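Local coordinates for protein extracellular ligand-binding receptor (Verminephrobacter eiseniae, PDB 4M88) that probably binds an amino acid or a related solute outside the cytoplasmic membrane and hands it to an ABC transporter, at residues A[105-108]-A[109-112]; A[287-290]-A[291-295]; A[331-334]-A[335-338]. All coordinates share one frame; numbering follows the deposited sequence.

How the contacts relate
All three contacts lie in or beside the lobe built on the five-stranded parallel sheet. Contact 2 is the core one: every touching residue is buried within helix 286-303, and its chemistry combines regular backbone bonds, leucine packing and an enclosed serine hydroxyl. Contact 1, a short helical turn, is partly buried, with an apolar side and a polar side. Contact 3 is a surface turn beyond strand 330-332, held by a carboxylate and three waters. None touches another; centres lie 16 to 18 Å apart. Yet residues 118-122 serve all three: Arg122 accepts Arg111 through its O and salt-bridges Glu290 through its side chain, while Asn338 reaches Phe118 O by side chain and His120 by backbone.

Contact 1 of 3, residues A[105-108]-A[109-112]; sequences PGAE and SLRT
Leu110 folds back over Ala107 and Pro105, and this is the close-packed side of the turn. Its CG lies 4.0 Å from Ala107 CB, while its CD1 rests 4.1 Å from Pro105 CG; the small alanine lets the leucine sit low over the chain. Here Ala107 O accepts the N-H of Leu110 and, weakly, that of Arg111. Gly106 brings no side chain against the guanidinium, so Arg111 NH1 comes within 4.1 Å of Gly106 CA and goes on to bond with Arg122 O. A water in the guanidinium plane joins Arg111 NE to Ala107 O.

The other end is looser and nearer solvent, with Thr112 exposed and a polar bond in place of packing. Glu108 bends at its second torsion (chi2 61°), bringing the carboxylate round so that Thr112 OG1 donates to OE2 at 2.7 Å from above the carboxylate plane. With an alanine in place of Glu108, the Thr112 hydroxyl would probably lose its acceptor and be free to turn. Glu108 O meanwhile takes N-H groups from both Arg111 and Thr112.

The whole turn follows strand 99-101, with Leu110 wedged between Thr153 of helix 152-166 and Ile84 of helix 81-89, and Glu108 against Lys126 of helix 125-138.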
ATOM      1  N   PRO A 105       4.947  -2.674   1.593  1.00 17.23           N
ATOM      2  CA  PRO A 105       4.021  -3.231   0.610  1.00 19.01           C
ATOM      3  C   PRO A 105       3.294  -4.451   1.139  1.00 18.54           C
ATOM      4  O   PRO A 105       3.707  -5.031   2.150  1.00 16.43           O
ATOM      5  CB  PRO A 105       4.961  -3.677  -0.512  1.00 23.15           C
ATOM      6  CG  PRO A 105       6.190  -4.113   0.215  1.00 22.33           C
ATOM      7  CD  PRO A 105       6.329  -3.139   1.370  1.00 19.23           C
ATOM      8  N   GLY A 106       2.239  -4.848   0.430  1.00 16.14           N
ATOM      9  CA  GLY A 106       1.491  -6.046   0.761  1.00 14.38           C
ATOM     10  C   GLY A 106       2.094  -7.306   0.166  1.00 13.68           C
ATOM     11  O   GLY A 106       1.366  -8.198  -0.276  1.00 14.96           O
ATOM     12  N   ALA A 107       3.422  -7.395   0.165  1.00 15.15           N
ATOM     13  CA  ALA A 107       4.110  -8.555  -0.405  1.00 15.76           C
ATOM     14  C   ALA A 107       3.666  -9.846   0.273  1.00 17.89           C
ATOM     15  O   ALA A 107       3.426  -9.873   1.488  1.00 14.33           O
ATOM     16  CB  ALA A 107       5.621  -8.385  -0.299  1.00 15.72           C
ATOM     17  N   GLU A 108       3.547 -10.916  -0.507  1.00 13.21           N
ATOM     18  CA  GLU A 108       3.073 -12.177   0.048  1.00 16.16           C
ATOM     19  C   GLU A 108       4.046 -12.670   1.121  1.00 19.14           C
ATOM     20  O   GLU A 108       3.623 -13.237   2.131  1.00 21.26           O
ATOM     21  CB  GLU A 108       2.869 -13.227  -1.060  1.00 16.83           C
ATOM     22  CG  GLU A 108       2.251 -14.553  -0.601  1.00 22.56           C
ATOM     23  CD  GLU A 108       0.850 -14.411   0.006  1.00 30.61           C
ATOM     24  OE1 GLU A 108       0.212 -13.344  -0.142  1.00 28.51           O
ATOM     25  OE2 GLU A 108       0.384 -15.382   0.646  1.00 25.58           O
ATOM     26  N   SER A 109       5.339 -12.423   0.922  1.00 17.39           N
ATOM     27  CA  SER A 109       6.354 -12.900   1.866  1.00 20.30           C
ATOM     28  C   SER A 109       6.278 -12.210   3.234  1.00 19.88           C
ATOM     29  O   SER A 109       6.821 -12.722   4.218  1.00 19.48           O
ATOM     30  CB  SER A 109       7.760 -12.737   1.284  1.00 22.62           C
ATOM     31  OG  SER A 109       8.022 -11.382   0.957  1.00 22.91           O
ATOM     32  N   LEU A 110       5.626 -11.049   3.293  1.00 18.96           N
ATOM     33  CA  LEU A 110       5.489 -10.302   4.549  1.00 17.78           C
ATOM     34  C   LEU A 110       4.160 -10.623   5.239  1.00 19.91           C
ATOM     35  O   LEU A 110       3.962 -10.350   6.424  1.00 22.03           O
ATOM     36  CB  LEU A 110       5.579  -8.800   4.277  1.00 15.16           C
ATOM     37  CG  LEU A 110       6.831  -8.332   3.531  1.00 16.64           C
ATOM     38  CD1 LEU A 110       6.762  -6.835   3.271  1.00 19.03           C
ATOM     39  CD2 LEU A 110       8.095  -8.705   4.306  1.00 18.93           C
ATOM     40  N   ARG A 111       3.254 -11.216   4.479  1.00 15.43           N
ATOM     41  CA  ARG A 111       1.890 -11.458   4.919  1.00 18.86           C
ATOM     42  C   ARG A 111       1.706 -12.922   5.316  1.00 18.62           C
ATOM     43  O   ARG A 111       0.824 -13.278   6.116  1.00 19.93           O
ATOM     44  CB  ARG A 111       0.971 -11.094   3.750  1.00 25.94           C
ATOM     45  CG  ARG A 111      -0.492 -11.259   3.992  1.00 35.70           C
ATOM     46  CD  ARG A 111      -1.256 -10.673   2.828  1.00 27.41           C
ATOM     47  NE  ARG A 111      -1.135  -9.222   2.769  1.00 18.83           N
ATOM     48  CZ  ARG A 111      -2.179  -8.402   2.666  1.00 17.14           C
ATOM     49  NH1 ARG A 111      -1.995  -7.089   2.617  1.00 14.22           N
ATOM     50  NH2 ARG A 111      -3.406  -8.904   2.611  1.00 19.15           N
ATOM     51  N   THR A 112       2.561 -13.776   4.764  1.00 14.69           N
ATOM     52  CA  THR A 112       2.443 -15.214   4.970  1.00 21.07           C
ATOM     53  C   THR A 112       3.818 -15.739   5.342  1.00 20.13           C
ATOM     54  O   THR A 112       4.728 -15.728   4.512  1.00 21.64           O
ATOM     55  CB  THR A 112       1.935 -15.907   3.695  1.00 25.98           C
ATOM     56  OG1 THR A 112       0.709 -15.291   3.276  1.00 26.08           O
ATOM     57  CG2 THR A 112       1.694 -17.385   3.939  1.00 26.96           C
TER
HETATM   58  O   HOH W   1       1.542  -8.149   3.136  1.00 40.98           O

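Contact 2 of 3, residues A[287-290]-A[291-295]; sequences FQLE and GYLSA
Leu289 and Leu293, one helical turn apart, mesh through their methyl ends, with CD1 of each 3.9 Å from the other. They close the gap with different first torsions. Leu289 carries CG anti to its backbone nitrogen (chi1 177°), and its CD1 swings on toward the next turn, whereas Leu293 sets CG beside its own nitrogen (chi1 -72°), 3.5 Å from Leu289 O. Branched, flexible leucines suit this buried flank, where Phe270 and Val266 of helix 265-277 pack against them. Leu289 CD1 also comes within 4.4 Å of Tyr292 CD2, approaching the ring obliquely. The tyrosine meets Phe270 edge to face and ends in a bond from its hydroxyl to Gln34, so one side chain joins apolar packing to a buried polar end.

A different fit holds Ser294. Its hydroxyl turns back along the helix and donates to Glu290 O at 2.8 Å, while Ser294 N reaches the same oxygen at 2.9 Å from the opposite face of the carbonyl plane. This double grip satisfies a small polar group in a buried place. Glu290 stretches its chain away from the helix, and its carboxylate is claimed by a salt bridge to Arg122 and a bond from Asn102. Two such partners are likely to stabilise its negative form.

Regular i to i+4 backbone bonds, from Gly291 N to Phe287 O onward, hold this length of helix. Helix 286-303, lodged between helices 18-37 and 265-277, is one of those flanking the sheet of its lobe in the two-lobed alpha/beta fold of type I periplasmic binding proteins.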
ATOM      1  N   PHE A 287      -1.789   6.987  -1.028  1.00 13.71           N
ATOM      2  CA  PHE A 287      -1.099   6.849   0.256  1.00 12.54           C
ATOM      3  C   PHE A 287      -1.734   7.689   1.362  1.00 12.54           C
ATOM      4  O   PHE A 287      -1.782   7.264   2.513  1.00 10.69           O
ATOM      5  CB  PHE A 287       0.390   7.147   0.126  1.00 16.94           C
ATOM      6  CG  PHE A 287       1.163   6.014  -0.484  1.00 21.12           C
ATOM      7  CD1 PHE A 287       0.957   4.711  -0.039  1.00 25.91           C
ATOM      8  CD2 PHE A 287       2.043   6.236  -1.526  1.00 24.29           C
ATOM      9  CE1 PHE A 287       1.644   3.642  -0.616  1.00 24.86           C
ATOM     10  CE2 PHE A 287       2.738   5.179  -2.102  1.00 20.69           C
ATOM     11  CZ  PHE A 287       2.538   3.880  -1.642  1.00 22.05           C
ATOM     12  N   GLN A 288      -2.216   8.878   1.024  1.00 11.67           N
ATOM     13  CA  GLN A 288      -2.977   9.663   2.000  1.00  9.69           C
ATOM     14  C   GLN A 288      -4.214   8.890   2.439  1.00 11.73           C
ATOM     15  O   GLN A 288      -4.522   8.821   3.621  1.00  9.79           O
ATOM     16  CB  GLN A 288      -3.371  11.020   1.410  1.00 11.18           C
ATOM     17  CG  GLN A 288      -2.161  11.935   1.253  1.00 11.67           C
ATOM     18  CD  GLN A 288      -2.415  13.119   0.368  1.00 17.98           C
ATOM     19  OE1 GLN A 288      -3.382  13.139  -0.386  1.00 15.96           O
ATOM     20  NE2 GLN A 288      -1.536  14.123   0.446  1.00 17.43           N
ATOM     21  N   LEU A 289      -4.925   8.301   1.488  1.00 10.01           N
ATOM     22  CA  LEU A 289      -6.142   7.573   1.832  1.00 12.18           C
ATOM     23  C   LEU A 289      -5.814   6.330   2.644  1.00 11.26           C
ATOM     24  O   LEU A 289      -6.536   5.987   3.574  1.00 11.89           O
ATOM     25  CB  LEU A 289      -6.953   7.223   0.577  1.00 12.15           C
ATOM     26  CG  LEU A 289      -8.215   6.393   0.812  1.00 12.10           C
ATOM     27  CD1 LEU A 289      -9.145   7.089   1.792  1.00 13.60           C
ATOM     28  CD2 LEU A 289      -8.934   6.174  -0.510  1.00 15.24           C
ATOM     29  N   GLU A 290      -4.711   5.666   2.308  1.00 10.21           N
ATOM     30  CA  GLU A 290      -4.278   4.485   3.051  1.00  9.75           C
ATOM     31  C   GLU A 290      -3.959   4.837   4.495  1.00 10.43           C
ATOM     32  O   GLU A 290      -4.297   4.084   5.413  1.00 11.07           O
ATOM     33  CB  GLU A 290      -3.044   3.856   2.393  1.00 15.34           C
ATOM     34  CG  GLU A 290      -2.610   2.551   3.039  1.00 17.86           C
ATOM     35  CD  GLU A 290      -1.912   1.610   2.064  1.00 23.95           C
ATOM     36  OE1 GLU A 290      -1.508   2.056   0.958  1.00 22.82           O
ATOM     37  OE2 GLU A 290      -1.781   0.410   2.398  1.00 21.08           O
ATOM     38  N   GLY A 291      -3.305   5.976   4.699  1.00 10.36           N
ATOM     39  CA  GLY A 291      -2.952   6.389   6.052  1.00  8.41           C
ATOM     40  C   GLY A 291      -4.211   6.729   6.833  1.00 12.50           C
ATOM     41  O   GLY A 291      -4.360   6.369   7.996  1.00 12.49           O
ATOM     42  N   TYR A 292      -5.135   7.411   6.175  1.00  8.74           N
ATOM     43  CA  TYR A 292      -6.403   7.759   6.799  1.00 10.50           C
ATOM     44  C   TYR A 292      -7.180   6.503   7.217  1.00 11.30           C
ATOM     45  O   TYR A 292      -7.668   6.411   8.344  1.00 10.83           O
ATOM     46  CB  TYR A 292      -7.210   8.632   5.843  1.00  9.80           C
ATOM     47  CG  TYR A 292      -8.617   8.948   6.313  1.00  9.74           C
ATOM     48  CD1 TYR A 292      -8.869  10.072   7.079  1.00 11.21           C
ATOM     49  CD2 TYR A 292      -9.686   8.108   5.993  1.00 10.32           C
ATOM     50  CE1 TYR A 292     -10.157  10.373   7.508  1.00 11.72           C
ATOM     51  CE2 TYR A 292     -10.978   8.394   6.419  1.00 12.93           C
ATOM     52  CZ  TYR A 292     -11.203   9.520   7.184  1.00 13.61           C
ATOM     53  OH  TYR A 292     -12.475   9.808   7.611  1.00 14.81           O
ATOM     54  N   LEU A 293      -7.285   5.531   6.319  1.00  8.64           N
ATOM     55  CA  LEU A 293      -8.055   4.315   6.615  1.00  8.97           C
ATOM     56  C   LEU A 293      -7.365   3.430   7.651  1.00 11.06           C
ATOM     57  O   LEU A 293      -8.030   2.737   8.435  1.00 13.64           O
ATOM     58  CB  LEU A 293      -8.334   3.515   5.336  1.00  9.66           C
ATOM     59  CG  LEU A 293      -9.366   4.162   4.408  1.00 14.39           C
ATOM     60  CD1 LEU A 293      -9.478   3.436   3.072  1.00 17.72           C
ATOM     61  CD2 LEU A 293     -10.732   4.235   5.081  1.00 18.55           C
ATOM     62  N   SER A 294      -6.036   3.449   7.657  1.00 10.99           N
ATOM     63  CA  SER A 294      -5.303   2.634   8.613  1.00 11.09           C
ATOM     64  C   SER A 294      -5.554   3.182  10.011  1.00 14.12           C
ATOM     65  O   SER A 294      -5.835   2.426  10.945  1.00 14.57           O
ATOM     66  CB  SER A 294      -3.813   2.595   8.284  1.00 15.40           C
ATOM     67  OG  SER A 294      -3.595   1.952   7.043  1.00 18.60           O
ATOM     68  N   ALA A 295      -5.467   4.497  10.145  1.00 11.29           N
ATOM     69  CA  ALA A 295      -5.732   5.155  11.420  1.00 12.13           C
ATOM     70  C   ALA A 295      -7.204   5.023  11.796  1.00 11.31           C
ATOM     71  O   ALA A 295      -7.535   4.767  12.954  1.00 11.04           O
ATOM     72  CB  ALA A 295      -5.309   6.625  11.367  1.00 11.75           C
TER

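Contact 3 of 3, residues A[331-334]-A[335-338]; sequences HLDF and SKGN
Asp333 closes an Asx turn on Ser335, just where the chain leaves the small hairpin of strands 325-327 and 330-332. The approach is made by Leu332, whose backbone is still paired with Ile325.

At Asp333 the side chain swings CG anti to its backbone nitrogen (chi1 -173°), which carries the carboxylate forward over the turn. OD1 is gripped twice by Ser335: the hydroxyl OG donates at 2.6 Å onto the syn lone pair, and the backbone N comes at 2.9 Å from above the carboxylate plane. The aspartate's short arm lets it take the N-H two residues on, and serine adds another donor. One water ties Asp333 OD2 to Ser335 OG, and a second joins Asp333 O to Lys336 N. Lys336 NZ stays 4.9 Å from OD2, too far for a salt bridge, though its charge may still favour the carboxylate.

Phe334 turns inward as the buried member of the turn, its ring edge-to-face with Phe119. The returning chain passes along the ring edge, with Gly337 O in the ring plane. Gly337 adopts backbone angles at which a side chain would jam against the carbonyl of Lys336, hence the glycine. Asn338 anchors the loop through ND2 to Phe118 O and Pro116 O. Beside it a water donates to Phe334 O and Asn338 OD1, 2.8 Å from each, while Asn338 O lies 3.5 Å from Phe334 CE1.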
ATOM      1  N   HIS A 331     -15.273  -1.924   3.472  1.00 13.66           N
ATOM      2  CA  HIS A 331     -15.504  -2.984   4.444  1.00 14.00           C
ATOM      3  C   HIS A 331     -14.191  -3.610   4.875  1.00 13.04           C
ATOM      4  O   HIS A 331     -13.256  -3.727   4.081  1.00 16.57           O
ATOM      5  CB  HIS A 331     -16.386  -4.077   3.845  1.00 21.30           C
ATOM      6  CG  HIS A 331     -17.745  -3.605   3.443  1.00 30.91           C
ATOM      7  ND1 HIS A 331     -18.899  -4.052   4.049  1.00 37.97           N
ATOM      8  CD2 HIS A 331     -18.138  -2.733   2.484  1.00 34.32           C
ATOM      9  CE1 HIS A 331     -19.943  -3.472   3.483  1.00 40.04           C
ATOM     10  NE2 HIS A 331     -19.508  -2.668   2.533  1.00 34.16           N
ATOM     11  N   LEU A 332     -14.141  -4.019   6.139  1.00 13.81           N
ATOM     12  CA  LEU A 332     -13.007  -4.741   6.689  1.00 12.63           C
ATOM     13  C   LEU A 332     -13.535  -5.825   7.596  1.00 14.85           C
ATOM     14  O   LEU A 332     -14.517  -5.622   8.315  1.00 16.88           O
ATOM     15  CB  LEU A 332     -12.128  -3.820   7.534  1.00 14.75           C
ATOM     16  CG  LEU A 332     -11.166  -2.896   6.799  1.00 19.30           C
ATOM     17  CD1 LEU A 332     -10.486  -1.997   7.807  1.00 23.54           C
ATOM     18  CD2 LEU A 332     -10.131  -3.707   6.054  1.00 16.24           C
ATOM     19  N   ASP A 333     -12.868  -6.972   7.579  1.00 13.15           N
ATOM     20  CA  ASP A 333     -13.238  -8.084   8.447  1.00 15.69           C
ATOM     21  C   ASP A 333     -11.980  -8.866   8.790  1.00 14.35           C
ATOM     22  O   ASP A 333     -11.323  -9.393   7.891  1.00 15.84           O
ATOM     23  CB  ASP A 333     -14.220  -9.005   7.725  1.00 15.03           C
ATOM     24  CG  ASP A 333     -14.779 -10.100   8.631  1.00 25.52           C
ATOM     25  OD1 ASP A 333     -14.473 -10.104   9.844  1.00 22.75           O
ATOM     26  OD2 ASP A 333     -15.545 -10.953   8.128  1.00 30.67           O
ATOM     27  N   PHE A 334     -11.659  -8.952  10.081  1.00 13.86           N
ATOM     28  CA  PHE A 334     -10.529  -9.747  10.545  1.00 13.53           C
ATOM     29  C   PHE A 334     -10.985 -11.025  11.264  1.00 15.61           C
ATOM     30  O   PHE A 334     -10.208 -11.626  12.010  1.00 17.50           O
ATOM     31  CB  PHE A 334      -9.649  -8.911  11.486  1.00 13.85           C
ATOM     32  CG  PHE A 334      -9.117  -7.645  10.861  1.00 15.78           C
ATOM     33  CD1 PHE A 334      -8.080  -7.691   9.939  1.00 12.15           C
ATOM     34  CD2 PHE A 334      -9.638  -6.410  11.220  1.00 16.60           C
ATOM     35  CE1 PHE A 334      -7.565  -6.515   9.367  1.00 11.66           C
ATOM     36  CE2 PHE A 334      -9.137  -5.227  10.656  1.00 19.03           C
ATOM     37  CZ  PHE A 334      -8.099  -5.280   9.726  1.00 15.80           C
ATOM     38  N   SER A 335     -12.233 -11.439  11.037  1.00 15.11           N
ATOM     39  CA  SER A 335     -12.799 -12.634  11.679  1.00 19.01           C
ATOM     40  C   SER A 335     -12.099 -13.926  11.284  1.00 22.81           C
ATOM     41  O   SER A 335     -12.046 -14.877  12.068  1.00 27.82           O
ATOM     42  CB  SER A 335     -14.276 -12.803  11.293  1.00 24.38           C
ATOM     43  OG  SER A 335     -15.079 -11.759  11.792  1.00 35.17           O
ATOM     44  N   LYS A 336     -11.619 -13.975  10.046  1.00 19.01           N
ATOM     45  CA  LYS A 336     -11.081 -15.210   9.476  1.00 23.19           C
ATOM     46  C   LYS A 336      -9.562 -15.186   9.407  1.00 23.50           C
ATOM     47  O   LYS A 336      -8.936 -16.147   8.967  1.00 28.96           O
ATOM     48  CB  LYS A 336     -11.650 -15.413   8.066  1.00 25.30           C
ATOM     49  CG  LYS A 336     -13.165 -15.263   8.010  1.00 32.02           C
ATOM     50  CD  LYS A 336     -13.698 -15.466   6.614  1.00 37.35           C
ATOM     51  CE  LYS A 336     -15.005 -14.715   6.420  1.00 41.17           C
ATOM     52  NZ  LYS A 336     -15.446 -14.768   5.004  1.00 49.00           N
ATOM     53  N   GLY A 337      -8.967 -14.079   9.828  1.00 18.85           N
ATOM     54  CA  GLY A 337      -7.532 -13.927   9.740  1.00 20.80           C
ATOM     55  C   GLY A 337      -7.161 -12.460   9.704  1.00 16.25           C
ATOM     56  O   GLY A 337      -8.033 -11.583   9.729  1.00 16.38           O
ATOM     57  N   ASN A 338      -5.866 -12.186   9.609  1.00 14.38           N
ATOM     58  CA  ASN A 338      -5.385 -10.816   9.772  1.00 13.61           C
ATOM     59  C   ASN A 338      -5.411  -9.960   8.513  1.00 13.73           C
ATOM     60  O   ASN A 338      -5.072  -8.777   8.568  1.00 15.47           O
ATOM     61  CB  ASN A 338      -3.992 -10.818  10.391  1.00 14.05           C
ATOM     62  CG  ASN A 338      -4.032 -10.962  11.890  1.00 17.16           C
ATOM     63  OD1 ASN A 338      -4.988 -11.514  12.451  1.00 15.00           O
ATOM     64  ND2 ASN A 338      -2.994 -10.474  12.556  1.00 14.70           N
TER
HETATM   65  O   HOH W   2     -10.853 -12.181   8.003  1.00 18.28           O
HETATM   66  O   HOH W   3     -17.406 -12.273   9.859  1.00 43.83           O
HETATM   67  O   HOH W   4      -7.672 -11.676  13.137  1.00 19.25           O